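Local atomic coordinates of member of s1p family of ribosomal proteins (PDB entry 5YH1), a protein that probably acts as an exonuclease that binds nucleic acid, this chain being its manganese-binding DHH domain portion. Residues Met47-Ile52 with Arg208-Glu213; Glu76-Pro81 with Pro212-Arg217; Arg18-Ser23 with Ala51-Arg56; Val25-Leu28 with Leu34-Leu37. One frame throughout, in Å; residues are numbered along the deposited sequence.

Contact 1: Met47-Ile52 with Arg208-Glu213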
loop_
_atom_site.group_PDB
_atom_site.type_symbol
_atom_site.label_atom_id
_atom_site.label_comp_id
_atom_site.label_asym_id
_atom_site.label_seq_id
_atom_site.Cartn_x
_atom_site.Cartn_y
_atom_site.Cartn_z
HETATM N N MSE A 47 10.483 -3.898 -33.486
HETATM C CA MSE A 47 11.079 -3.221 -32.325
HETATM C C MSE A 47 11.210 -4.147 -31.144
HETATM O O MSE A 47 12.228 -4.143 -30.456
HETATM C CB MSE A 47 10.266 -1.986 -31.966
HETATM C CG MSE A 47 10.597 -0.865 -32.945
HETATM SE SE MSE A 47 9.443 0.688 -32.610
HETATM C CE MSE A 47 10.398 1.304 -30.991
ATOM N N ILE A 48 10.199 -4.975 -30.907
ATOM C CA ILE A 48 10.232 -5.890 -29.771
ATOM C C ILE A 48 11.312 -6.953 -29.980
ATOM O O ILE A 48 12.137 -7.190 -29.085
ATOM C CB ILE A 48 8.833 -6.480 -29.480
ATOM C CG1 ILE A 48 7.938 -5.380 -28.899
ATOM C CG2 ILE A 48 8.903 -7.645 -28.508
ATOM C CD1 ILE A 48 6.459 -5.688 -28.914
ATOM N N ARG A 49 11.335 -7.555 -31.168
ATOM C CA ARG A 49 12.338 -8.579 -31.496
ATOM C C ARG A 49 13.763 -8.019 -31.412
ATOM O O ARG A 49 14.674 -8.699 -30.957
ATOM C CB ARG A 49 12.089 -9.156 -32.900
ATOM C CG ARG A 49 10.882 -10.080 -33.013
ATOM C CD ARG A 49 10.518 -10.330 -34.474
ATOM N NE ARG A 49 11.646 -10.891 -35.229
ATOM C CZ ARG A 49 12.041 -12.162 -35.169
ATOM N NH1 ARG A 49 11.411 -13.042 -34.414
ATOM N NH2 ARG A 49 13.078 -12.559 -35.878
ATOM N N ARG A 50 13.948 -6.780 -31.846
ATOM C CA ARG A 50 15.274 -6.165 -31.828
ATOM C C ARG A 50 15.779 -5.968 -30.398
ATOM O O ARG A 50 16.931 -6.306 -30.089
ATOM C CB ARG A 50 15.273 -4.836 -32.584
ATOM C CG ARG A 50 16.660 -4.436 -33.046
ATOM C CD ARG A 50 16.677 -3.097 -33.765
ATOM N NE ARG A 50 17.966 -2.889 -34.432
ATOM C CZ ARG A 50 19.109 -2.578 -33.811
ATOM N NH1 ARG A 50 19.145 -2.427 -32.486
ATOM N NH2 ARG A 50 20.228 -2.419 -34.521
ATOM N N ALA A 51 14.917 -5.442 -29.529
ATOM C CA ALA A 51 15.233 -5.332 -28.105
ATOM C C ALA A 51 15.666 -6.679 -27.531
ATOM O O ALA A 51 16.668 -6.761 -26.824
ATOM C CB ALA A 51 14.044 -4.787 -27.333
ATOM N N ILE A 52 14.926 -7.736 -27.867
ATOM C CA ILE A 52 15.240 -9.086 -27.394
ATOM C C ILE A 52 16.615 -9.547 -27.863
ATOM O O ILE A 52 17.402 -10.095 -27.083
ATOM C CB ILE A 52 14.203 -10.122 -27.883
ATOM C CG1 ILE A 52 12.838 -9.872 -27.237
ATOM C CG2 ILE A 52 14.666 -11.545 -27.570
ATOM C CD1 ILE A 52 11.709 -10.627 -27.906
ATOM N N ARG A 208 2.248 -13.120 -32.811
ATOM C CA ARG A 208 2.529 -14.070 -33.892
ATOM C C ARG A 208 3.670 -13.572 -34.790
ATOM O O ARG A 208 4.500 -14.367 -35.231
ATOM C CB ARG A 208 1.266 -14.344 -34.724
ATOM C CG ARG A 208 0.189 -15.123 -33.976
ATOM C CD ARG A 208 -1.099 -15.271 -34.780
ATOM N NE ARG A 208 -0.822 -15.851 -36.096
ATOM C CZ ARG A 208 -0.711 -15.165 -37.236
ATOM N NH1 ARG A 208 -0.905 -13.854 -37.291
ATOM N NH2 ARG A 208 -0.411 -15.812 -38.346
ATOM N N TYR A 209 3.720 -12.266 -35.048
ATOM C CA TYR A 209 4.842 -11.687 -35.785
ATOM C C TYR A 209 6.143 -11.700 -34.978
ATOM O O TYR A 209 7.221 -11.889 -35.539
ATOM C CB TYR A 209 4.523 -10.271 -36.253
ATOM C CG TYR A 209 3.576 -10.236 -37.430
ATOM C CD1 TYR A 209 2.211 -10.400 -37.248
ATOM C CD2 TYR A 209 4.041 -10.046 -38.729
ATOM C CE1 TYR A 209 1.330 -10.361 -38.310
ATOM C CE2 TYR A 209 3.162 -10.008 -39.800
ATOM C CZ TYR A 209 1.805 -10.177 -39.582
ATOM O OH TYR A 209 0.910 -10.150 -40.628
ATOM N N ILE A 210 6.048 -11.509 -33.662
ATOM C CA ILE A 210 7.230 -11.577 -32.813
ATOM C C ILE A 210 7.804 -12.982 -32.837
ATOM O O ILE A 210 9.011 -13.150 -32.987
ATOM C CB ILE A 210 6.924 -11.159 -31.353
ATOM C CG1 ILE A 210 6.642 -9.660 -31.289
ATOM C CG2 ILE A 210 8.089 -11.502 -30.433
ATOM C CD1 ILE A 210 5.909 -9.226 -30.041
ATOM N N ASN A 211 6.941 -13.984 -32.676
ATOM C CA ASN A 211 7.384 -15.369 -32.567
ATOM C C ASN A 211 6.350 -16.342 -33.150
ATOM O O ASN A 211 5.502 -16.863 -32.426
ATOM C CB ASN A 211 7.685 -15.710 -31.100
ATOM C CG ASN A 211 8.332 -17.067 -30.935
ATOM O OD1 ASN A 211 8.537 -17.792 -31.905
ATOM N ND2 ASN A 211 8.657 -17.420 -29.706
ATOM N N PRO A 212 6.428 -16.605 -34.467
ATOM C CA PRO A 212 5.431 -17.482 -35.100
ATOM C C PRO A 212 5.248 -18.858 -34.448
ATOM O O PRO A 212 4.179 -19.432 -34.563
ATOM C CB PRO A 212 5.943 -17.603 -36.544
ATOM C CG PRO A 212 6.683 -16.330 -36.780
ATOM C CD PRO A 212 7.345 -16.014 -35.460
ATOM N N GLU A 213 6.257 -19.366 -33.745
ATOM C CA GLU A 213 6.153 -20.676 -33.098
ATOM C C GLU A 213 5.100 -20.788 -31.997
ATOM O O GLU A 213 4.700 -21.898 -31.665
ATOM C CB GLU A 213 7.504 -21.125 -32.520
ATOM C CG GLU A 213 8.322 -22.016 -33.439
ATOM C CD GLU A 213 9.347 -21.248 -34.254
ATOM O OE1 GLU A 213 10.557 -21.400 -33.962
ATOM O OE2 GLU A 213 8.948 -20.492 -35.175
#
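Arg49 reaches from helix 32-53 to the end of helix 199-210, where its NH1 donates a hydrogen bond of 2.8 Å to the backbone O of Ile210. The N-H...O angle is 151°, and the acceptor lies close to the guanidinium plane, at its edge, while the donor is tilted 23° from the carbonyl plane. With the Arg49 chain bent at chi3 (57°), NH1 meets Ile210 O while Arg49 CD lies 3.5 Å from the same Ile210 O. Next to this bond the two isoleucines meet: Ile210 CD1 lies 3.7 Å from Ile48 CG2 and 3.8 Å from Ile48 CD1. Ile210 CG2 lies 4.1 Å from Arg49 CG. Asn211 is the first residue to leave helical geometry, so Ile210 O belongs to the final helical residue. The other nitrogens of Arg49 are held as well, NE by Ala20 O and NH2 by Arg19 O, and one guanidinium thereby joins backbone carbonyls at the C-terminal ends of two helices, 2-20 and 199-210. Ile48 also packs on Leu132 and Val134 of strand 132-136 and on Ile79 of helix 66-86, while Ile210 touches Leu75 of that same helix.

Contact 2: Glu76-Pro81 with Pro212-Arg217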
loop_
_atom_site.group_PDB
_atom_site.type_symbol
_atom_site.label_atom_id
_atom_site.label_comp_id
_atom_site.label_asym_id
_atom_site.label_seq_id
_atom_site.Cartn_x
_atom_site.Cartn_y
_atom_site.Cartn_z
ATOM N N GLU A 76 3.874 -11.762 -23.748
ATOM C CA GLU A 76 4.857 -12.432 -22.888
ATOM C C GLU A 76 5.166 -13.850 -23.379
ATOM O O GLU A 76 6.327 -14.295 -23.371
ATOM C CB GLU A 76 4.365 -12.447 -21.419
ATOM C CG GLU A 76 5.207 -13.291 -20.471
ATOM C CD GLU A 76 4.838 -13.140 -18.992
ATOM O OE1 GLU A 76 5.290 -13.979 -18.195
ATOM O OE2 GLU A 76 4.128 -12.196 -18.598
ATOM N N THR A 77 4.124 -14.561 -23.807
ATOM C CA THR A 77 4.258 -15.943 -24.252
ATOM C C THR A 77 5.145 -16.056 -25.503
ATOM O O THR A 77 5.886 -17.018 -25.651
ATOM C CB THR A 77 2.866 -16.558 -24.503
ATOM O OG1 THR A 77 2.100 -16.476 -23.300
ATOM C CG2 THR A 77 2.961 -18.016 -24.932
ATOM N N ALA A 78 5.080 -15.062 -26.384
ATOM C CA ALA A 78 5.945 -14.995 -27.570
ATOM C C ALA A 78 7.372 -14.522 -27.239
ATOM O O ALA A 78 8.347 -15.002 -27.806
ATOM C CB ALA A 78 5.325 -14.058 -28.596
ATOM N N ILE A 79 7.481 -13.564 -26.326
ATOM C CA ILE A 79 8.761 -12.928 -26.004
ATOM C C ILE A 79 9.701 -13.825 -25.191
ATOM O O ILE A 79 10.882 -13.952 -25.528
ATOM C CB ILE A 79 8.522 -11.590 -25.261
ATOM C CG1 ILE A 79 7.925 -10.575 -26.228
ATOM C CG2 ILE A 79 9.819 -11.039 -24.670
ATOM C CD1 ILE A 79 7.212 -9.426 -25.561
ATOM N N ILE A 80 9.182 -14.446 -24.135
ATOM C CA ILE A 80 10.026 -15.198 -23.191
ATOM C C ILE A 80 10.879 -16.279 -23.874
ATOM O O ILE A 80 12.080 -16.357 -23.613
ATOM C CB ILE A 80 9.198 -15.810 -22.029
ATOM C CG1 ILE A 80 8.643 -14.718 -21.102
ATOM C CG2 ILE A 80 10.017 -16.808 -21.226
ATOM C CD1 ILE A 80 9.679 -13.808 -20.493
ATOM N N PRO A 81 10.273 -17.116 -24.747
ATOM C CA PRO A 81 11.088 -18.123 -25.447
ATOM C C PRO A 81 12.239 -17.546 -26.270
ATOM O O PRO A 81 13.310 -18.146 -26.311
ATOM C CB PRO A 81 10.079 -18.832 -26.360
ATOM C CG PRO A 81 8.767 -18.639 -25.694
ATOM C CD PRO A 81 8.835 -17.302 -25.009
ATOM N N PRO A 212 6.428 -16.605 -34.467
ATOM C CA PRO A 212 5.431 -17.482 -35.100
ATOM C C PRO A 212 5.248 -18.858 -34.448
ATOM O O PRO A 212 4.179 -19.432 -34.563
ATOM C CB PRO A 212 5.943 -17.603 -36.544
ATOM C CG PRO A 212 6.683 -16.330 -36.780
ATOM C CD PRO A 212 7.345 -16.014 -35.460
ATOM N N GLU A 213 6.257 -19.366 -33.745
ATOM C CA GLU A 213 6.153 -20.676 -33.098
ATOM C C GLU A 213 5.100 -20.788 -31.997
ATOM O O GLU A 213 4.700 -21.898 -31.665
ATOM C CB GLU A 213 7.504 -21.125 -32.520
ATOM C CG GLU A 213 8.322 -22.016 -33.439
ATOM C CD GLU A 213 9.347 -21.248 -34.254
ATOM O OE1 GLU A 213 10.557 -21.400 -33.962
ATOM O OE2 GLU A 213 8.948 -20.492 -35.175
ATOM N N VAL A 214 4.659 -19.676 -31.410
ATOM C CA VAL A 214 3.685 -19.759 -30.307
ATOM C C VAL A 214 2.231 -19.672 -30.774
ATOM O O VAL A 214 1.316 -19.695 -29.951
ATOM C CB VAL A 214 3.957 -18.713 -29.192
ATOM C CG1 VAL A 214 5.378 -18.866 -28.668
ATOM C CG2 VAL A 214 3.696 -17.290 -29.664
ATOM N N GLU A 215 2.026 -19.588 -32.091
ATOM C CA GLU A 215 0.693 -19.431 -32.676
ATOM C C GLU A 215 -0.339 -20.408 -32.114
ATOM O O GLU A 215 -1.424 -20.000 -31.691
ATOM C CB GLU A 215 0.750 -19.553 -34.212
ATOM C CG GLU A 215 -0.628 -19.580 -34.861
ATOM C CD GLU A 215 -0.605 -19.476 -36.374
ATOM O OE1 GLU A 215 -0.366 -18.382 -36.918
ATOM O OE2 GLU A 215 -0.877 -20.490 -37.027
ATOM N N ASP A 216 -0.012 -21.694 -32.115
ATOM C CA ASP A 216 -0.988 -22.713 -31.723
ATOM C C ASP A 216 -1.336 -22.606 -30.239
ATOM O O ASP A 216 -2.464 -22.867 -29.840
ATOM C CB ASP A 216 -0.484 -24.119 -32.060
ATOM C CG ASP A 216 -0.534 -24.428 -33.563
ATOM O OD1 ASP A 216 -1.171 -23.691 -34.351
ATOM O OD2 ASP A 216 0.070 -25.436 -33.962
ATOM N N ARG A 217 -0.364 -22.200 -29.433
ATOM C CA ARG A 217 -0.571 -22.019 -28.001
ATOM C C ARG A 217 -1.518 -20.857 -27.682
ATOM O O ARG A 217 -2.326 -20.960 -26.778
ATOM C CB ARG A 217 0.778 -21.795 -27.314
ATOM C CG ARG A 217 0.713 -21.800 -25.800
ATOM C CD ARG A 217 2.079 -21.564 -25.197
ATOM N NE ARG A 217 2.971 -22.693 -25.434
ATOM C CZ ARG A 217 2.932 -23.852 -24.775
ATOM N NH1 ARG A 217 2.042 -24.075 -23.810
ATOM N NH2 ARG A 217 3.798 -24.806 -25.091
#
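The backbones come nearest at Ala78 and Val214, whose CA atoms are 5.9 Å apart, where the 3-10 turn 212-214 leading into helix 215-218 passes beside helix 66-86. Val214 supplies the wedge. Its CG2 meets both CB and CA of Ala78, 3.8 Å from each, and its CG1 reaches the backbone O of Thr77 at 3.6 Å. The two methyls rest side by side on this stretch, CG1 by the Thr77 carbonyl and CG2 by Ala78. With chi1 of Val214 at -56°, CG2 falls between the backbone N and the carbonyl carbon, and both methyls face helix 66-86. Pro81 has no N-H to offer Thr77 O, and the helix kinks there; Val214 CG1 lies beside that oxygen. The neighbouring carbonyl, Ala78 O, accepts a hydrogen bond from ND2 of Asn211, just ahead of the turn. Toward the surface, Thr77 CG2 touches Arg217 CD at 3.7 Å, the two side chains passing at an angle. The polar ends have other partners: Thr77 OG1 bonds to Val73 O one turn back in its helix, and the bend of Arg217 at chi3 (-69°) goes with a hydrogen bond from NH1 to Ile282 O. No hydrogen bond spans the two segments; small apolar groups do the joining. In the DHH domain, helix 66-86 forms the crossover of a beta-alpha-beta unit between the neighbouring parallel strands 58-63 and 97-102, and this contact packs the turn between helices 199-210 and 215-218 against it.

Contact 3: Arg18-Ser23 with Ala51-Arg56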
loop_
_atom_site.group_PDB
_atom_site.type_symbol
_atom_site.label_atom_id
_atom_site.label_comp_id
_atom_site.label_asym_id
_atom_site.label_seq_id
_atom_site.Cartn_x
_atom_site.Cartn_y
_atom_site.Cartn_z
ATOM N N ARG A 18 18.532 -6.906 -39.532
ATOM C CA ARG A 18 18.149 -7.974 -40.446
ATOM C C ARG A 18 17.415 -9.074 -39.690
ATOM O O ARG A 18 16.311 -9.440 -40.068
ATOM C CB ARG A 18 19.379 -8.541 -41.161
ATOM C CG ARG A 18 19.071 -9.383 -42.390
ATOM C CD ARG A 18 20.353 -9.955 -42.980
ATOM N NE ARG A 18 20.153 -10.657 -44.253
ATOM C CZ ARG A 18 19.819 -11.943 -44.391
ATOM N NH1 ARG A 18 19.613 -12.730 -43.335
ATOM N NH2 ARG A 18 19.681 -12.451 -45.612
ATOM N N ARG A 19 18.009 -9.583 -38.615
ATOM C CA ARG A 19 17.370 -10.667 -37.865
ATOM C C ARG A 19 16.041 -10.273 -37.211
ATOM O O ARG A 19 15.160 -11.116 -37.048
ATOM C CB ARG A 19 18.287 -11.254 -36.789
ATOM C CG ARG A 19 17.807 -12.637 -36.379
ATOM C CD ARG A 19 18.458 -13.180 -35.133
ATOM N NE ARG A 19 17.736 -14.357 -34.650
ATOM C CZ ARG A 19 18.177 -15.165 -33.686
ATOM N NH1 ARG A 19 19.349 -14.940 -33.093
ATOM N NH2 ARG A 19 17.445 -16.208 -33.310
ATOM N N ALA A 20 15.907 -9.008 -36.823
ATOM C CA ALA A 20 14.698 -8.538 -36.149
ATOM C C ALA A 20 13.491 -8.461 -37.077
ATOM O O ALA A 20 12.360 -8.511 -36.605
ATOM C CB ALA A 20 14.939 -7.180 -35.510
ATOM N N GLN A 21 13.726 -8.314 -38.381
ATOM C CA GLN A 21 12.638 -8.250 -39.358
ATOM C C GLN A 21 11.718 -9.431 -39.147
ATOM O O GLN A 21 12.175 -10.562 -39.171
ATOM C CB GLN A 21 13.168 -8.316 -40.794
ATOM C CG GLN A 21 13.851 -7.053 -41.277
ATOM C CD GLN A 21 12.914 -5.867 -41.343
ATOM O OE1 GLN A 21 11.710 -6.018 -41.550
ATOM N NE2 GLN A 21 13.464 -4.676 -41.165
ATOM N N PRO A 22 10.427 -9.177 -38.918
ATOM C CA PRO A 22 9.494 -10.297 -38.803
ATOM C C PRO A 22 9.067 -10.841 -40.174
ATOM O O PRO A 22 9.058 -10.098 -41.154
ATOM C CB PRO A 22 8.297 -9.669 -38.095
ATOM C CG PRO A 22 8.307 -8.255 -38.569
ATOM C CD PRO A 22 9.753 -7.876 -38.762
ATOM N N SER A 23 8.717 -12.123 -40.221
ATOM C CA SER A 23 8.085 -12.709 -41.397
ATOM C C SER A 23 6.664 -12.189 -41.529
ATOM O O SER A 23 6.019 -11.846 -40.537
ATOM C CB SER A 23 8.011 -14.226 -41.270
ATOM O OG SER A 23 9.276 -14.762 -40.978
ATOM N N ALA A 51 14.917 -5.442 -29.529
ATOM C CA ALA A 51 15.233 -5.332 -28.105
ATOM C C ALA A 51 15.666 -6.679 -27.531
ATOM O O ALA A 51 16.668 -6.761 -26.824
ATOM C CB ALA A 51 14.044 -4.787 -27.333
ATOM N N ILE A 52 14.926 -7.736 -27.867
ATOM C CA ILE A 52 15.240 -9.086 -27.394
ATOM C C ILE A 52 16.615 -9.547 -27.863
ATOM O O ILE A 52 17.402 -10.095 -27.083
ATOM C CB ILE A 52 14.203 -10.122 -27.883
ATOM C CG1 ILE A 52 12.838 -9.872 -27.237
ATOM C CG2 ILE A 52 14.666 -11.545 -27.570
ATOM C CD1 ILE A 52 11.709 -10.627 -27.906
ATOM N N PHE A 53 16.896 -9.350 -29.142
ATOM C CA PHE A 53 18.131 -9.856 -29.719
ATOM C C PHE A 53 19.359 -9.073 -29.240
ATOM O O PHE A 53 20.446 -9.628 -29.182
ATOM C CB PHE A 53 18.053 -9.892 -31.256
ATOM C CG PHE A 53 17.037 -10.871 -31.801
ATOM C CD1 PHE A 53 16.861 -12.126 -31.230
ATOM C CD2 PHE A 53 16.282 -10.549 -32.917
ATOM C CE1 PHE A 53 15.932 -13.019 -31.743
ATOM C CE2 PHE A 53 15.355 -11.443 -33.437
ATOM C CZ PHE A 53 15.181 -12.678 -32.851
ATOM N N GLU A 54 19.190 -7.801 -28.882
ATOM C CA GLU A 54 20.306 -7.030 -28.342
ATOM C C GLU A 54 20.455 -7.174 -26.828
ATOM O O GLU A 54 21.365 -6.612 -26.248
ATOM C CB GLU A 54 20.221 -5.556 -28.750
ATOM C CG GLU A 54 19.145 -4.748 -28.067
ATOM C CD GLU A 54 19.079 -3.322 -28.578
ATOM O OE1 GLU A 54 17.972 -2.763 -28.662
ATOM O OE2 GLU A 54 20.131 -2.742 -28.888
ATOM N N GLY A 55 19.582 -7.941 -26.190
ATOM C CA GLY A 55 19.655 -8.134 -24.742
ATOM C C GLY A 55 19.172 -6.933 -23.954
ATOM O O GLY A 55 19.547 -6.749 -22.800
ATOM N N ARG A 56 18.334 -6.117 -24.579
ATOM C CA ARG A 56 17.739 -4.961 -23.926
ATOM C C ARG A 56 16.503 -5.404 -23.145
ATOM O O ARG A 56 15.708 -6.196 -23.656
ATOM C CB ARG A 56 17.344 -3.922 -24.973
ATOM C CG ARG A 56 16.710 -2.667 -24.392
ATOM C CD ARG A 56 16.268 -1.704 -25.481
ATOM N NE ARG A 56 17.374 -1.315 -26.356
ATOM C CZ ARG A 56 18.175 -0.260 -26.177
ATOM N NH1 ARG A 56 18.032 0.571 -25.147
ATOM N NH2 ARG A 56 19.142 -0.025 -27.056
#
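Arg19 lies flat on the ring of Phe53, while within 51-56 the shortest side-chain polar bond is a salt bridge, Arg56 NE to Glu54 OE1 at 2.8 Å. That bond is nearly straight, with OE1 in the guanidinium plane but met from above the carboxylate plane; Arg56 NH2 adds only weak bonds to the two oxygens, and Arg56 NH1 goes to Leu130 O. Across the contact the guanidinium of Arg19 and the ring of Phe53 stack with planes 19° apart. The cation-pi contact is off-centre, Arg19 CZ standing 32° off the normal through the ring centroid. Arg19 NE lies 3.5 Å from Phe53 CZ, near the rim, whereas the methylene Arg19 CD is over the middle of the face, 3.9 Å from the Phe53 ring centroid. An extended chain from CG to NE, begun with CG anti to the backbone N (chi1 -160°), lets Arg19 run across the ring. Ala20 comes instead at the edge, Ala20 CA lying 4.0 Å from Phe53 CE2. Because Arg19 is exposed and also touches a crystal neighbour, its pose may owe something to the lattice. After Phe53 the helix closes in a Schellman motif, with Gly55 at positive phi and Arg56 N bonded to Ala51 O at 2.9 Å. Phe53 also touches Leu16 of helix 2-20 and Val86 of helix 66-86, just before the chain enters strand 58-63.

Contact 4: Val25-Leu28 with Leu34-Leu37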
loop_
_atom_site.group_PDB
_atom_site.type_symbol
_atom_site.label_atom_id
_atom_site.label_comp_id
_atom_site.label_asym_id
_atom_site.label_seq_id
_atom_site.Cartn_x
_atom_site.Cartn_y
_atom_site.Cartn_z
ATOM N N VAL A 25 3.464 -13.298 -41.568
ATOM C CA VAL A 25 2.674 -14.487 -41.222
ATOM C C VAL A 25 1.163 -14.282 -41.373
ATOM O O VAL A 25 0.376 -15.122 -40.952
ATOM C CB VAL A 25 2.972 -14.960 -39.780
ATOM C CG1 VAL A 25 4.415 -15.413 -39.670
ATOM C CG2 VAL A 25 2.676 -13.864 -38.762
ATOM N N GLY A 26 0.755 -13.170 -41.964
ATOM C CA GLY A 26 -0.661 -12.888 -42.130
ATOM C C GLY A 26 -1.367 -12.732 -40.792
ATOM O O GLY A 26 -0.759 -12.283 -39.810
ATOM N N PHE A 27 -2.654 -13.097 -40.772
ATOM C CA PHE A 27 -3.505 -12.985 -39.592
ATOM C C PHE A 27 -4.351 -14.239 -39.386
ATOM O O PHE A 27 -4.486 -15.056 -40.290
ATOM C CB PHE A 27 -4.412 -11.776 -39.729
ATOM C CG PHE A 27 -3.670 -10.488 -39.885
ATOM C CD1 PHE A 27 -2.882 -10.003 -38.854
ATOM C CD2 PHE A 27 -3.755 -9.762 -41.064
ATOM C CE1 PHE A 27 -2.195 -8.806 -38.986
ATOM C CE2 PHE A 27 -3.070 -8.574 -41.208
ATOM C CZ PHE A 27 -2.287 -8.090 -40.166
ATOM N N LEU A 28 -4.920 -14.382 -38.190
ATOM C CA LEU A 28 -5.724 -15.558 -37.840
ATOM C C LEU A 28 -7.137 -15.503 -38.411
ATOM O O LEU A 28 -7.823 -16.519 -38.460
ATOM C CB LEU A 28 -5.811 -15.709 -36.322
ATOM C CG LEU A 28 -4.517 -16.097 -35.623
ATOM C CD1 LEU A 28 -4.656 -15.893 -34.117
ATOM C CD2 LEU A 28 -4.151 -17.537 -35.939
ATOM N N LEU A 34 -7.133 -5.091 -39.858
ATOM C CA LEU A 34 -5.814 -5.657 -39.595
ATOM C C LEU A 34 -4.880 -5.460 -40.781
ATOM O O LEU A 34 -3.711 -5.097 -40.590
ATOM C CB LEU A 34 -5.900 -7.131 -39.244
ATOM C CG LEU A 34 -6.437 -7.422 -37.842
ATOM C CD1 LEU A 34 -6.679 -8.908 -37.673
ATOM C CD2 LEU A 34 -5.484 -6.910 -36.761
ATOM N N GLU A 35 -5.388 -5.686 -41.999
ATOM C CA GLU A 35 -4.580 -5.490 -43.209
ATOM C C GLU A 35 -4.048 -4.070 -43.271
ATOM O O GLU A 35 -2.885 -3.868 -43.552
ATOM C CB GLU A 35 -5.364 -5.804 -44.495
ATOM C CG GLU A 35 -5.655 -7.280 -44.707
ATOM C CD GLU A 35 -4.408 -8.149 -44.790
ATOM O OE1 GLU A 35 -3.326 -7.649 -45.169
ATOM O OE2 GLU A 35 -4.513 -9.355 -44.484
ATOM N N ALA A 36 -4.900 -3.096 -42.999
ATOM C CA ALA A 36 -4.477 -1.703 -42.980
ATOM C C ALA A 36 -3.447 -1.415 -41.851
ATOM O O ALA A 36 -2.595 -0.539 -41.997
ATOM C CB ALA A 36 -5.696 -0.788 -42.865
ATOM N N LEU A 37 -3.519 -2.161 -40.748
ATOM C CA LEU A 37 -2.599 -1.988 -39.602
ATOM C C LEU A 37 -1.305 -2.782 -39.743
ATOM O O LEU A 37 -0.409 -2.665 -38.908
ATOM C CB LEU A 37 -3.276 -2.436 -38.311
ATOM C CG LEU A 37 -4.427 -1.583 -37.795
ATOM C CD1 LEU A 37 -5.056 -2.285 -36.597
ATOM C CD2 LEU A 37 -3.964 -0.178 -37.427
#
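Phe27 leaves the loop toward Leu34, its CB already 4.2 Å from Leu34 CD1, and the same methyl stays beside CG at 4.1 Å. With chi1 at -59° the side chain projects over the first turns of helix 32-53, and the ring then settles on Leu34. Leu34 CB stands almost directly above the middle of one face, 3.7 Å from the centroid and 10° off the normal, a well-centred CH-pi contact. Along one edge CD2 lies 3.5 Å from OE2 of Glu35, whose chain bends at chi2 to bring the carboxylate round; carboxylate and ring planes are 74° apart, so the acid meets the rim rather than stacking on it. The slightly positive rim hydrogens would be expected to suit Glu35 OE2. Phe27 CZ, at the tip, is 3.3 Å from Leu34 O, which lies obliquely above the ring plane on the same side as Leu34 CB. No conventional hydrogen bond crosses the segments. Outside partners fix the two sides: Gly26 O accepts from Arg208 NH1, Leu28 N donates to Glu205 OE2, and Leu34 N bonds to Ser31 OG. With the bound manganese about 14 Å from the Leu34 side chain, this is a helix-loop-helix connection between helices 2-20 and 32-53, whose loop, close to helix 199-210, lays an aromatic ring on the first turns of the helix it leads into.

In the fold
From the N terminus, contact 3 closes the first loop, bringing the end of helix 2-20 against the end of helix 32-53; contact 4, a much shorter closure, is nested inside it. Contact 1 opens where contact 3 ends and bridges some 155 residues, including all five strands of the parallel sheet. Contact 2 opens within that span and finishes slightly later, so the two overlap and share Pro212 and Glu213. Arg208 couples the groups, its NE forming a salt bridge with Glu215 and its NH2 bonding to Val25 O. Contacts 1 and 2 fasten the end of helix 199-210 and the turn after it to helices 32-53 and 66-86; contacts 3 and 4 fold the N-terminal region onto helix 32-53.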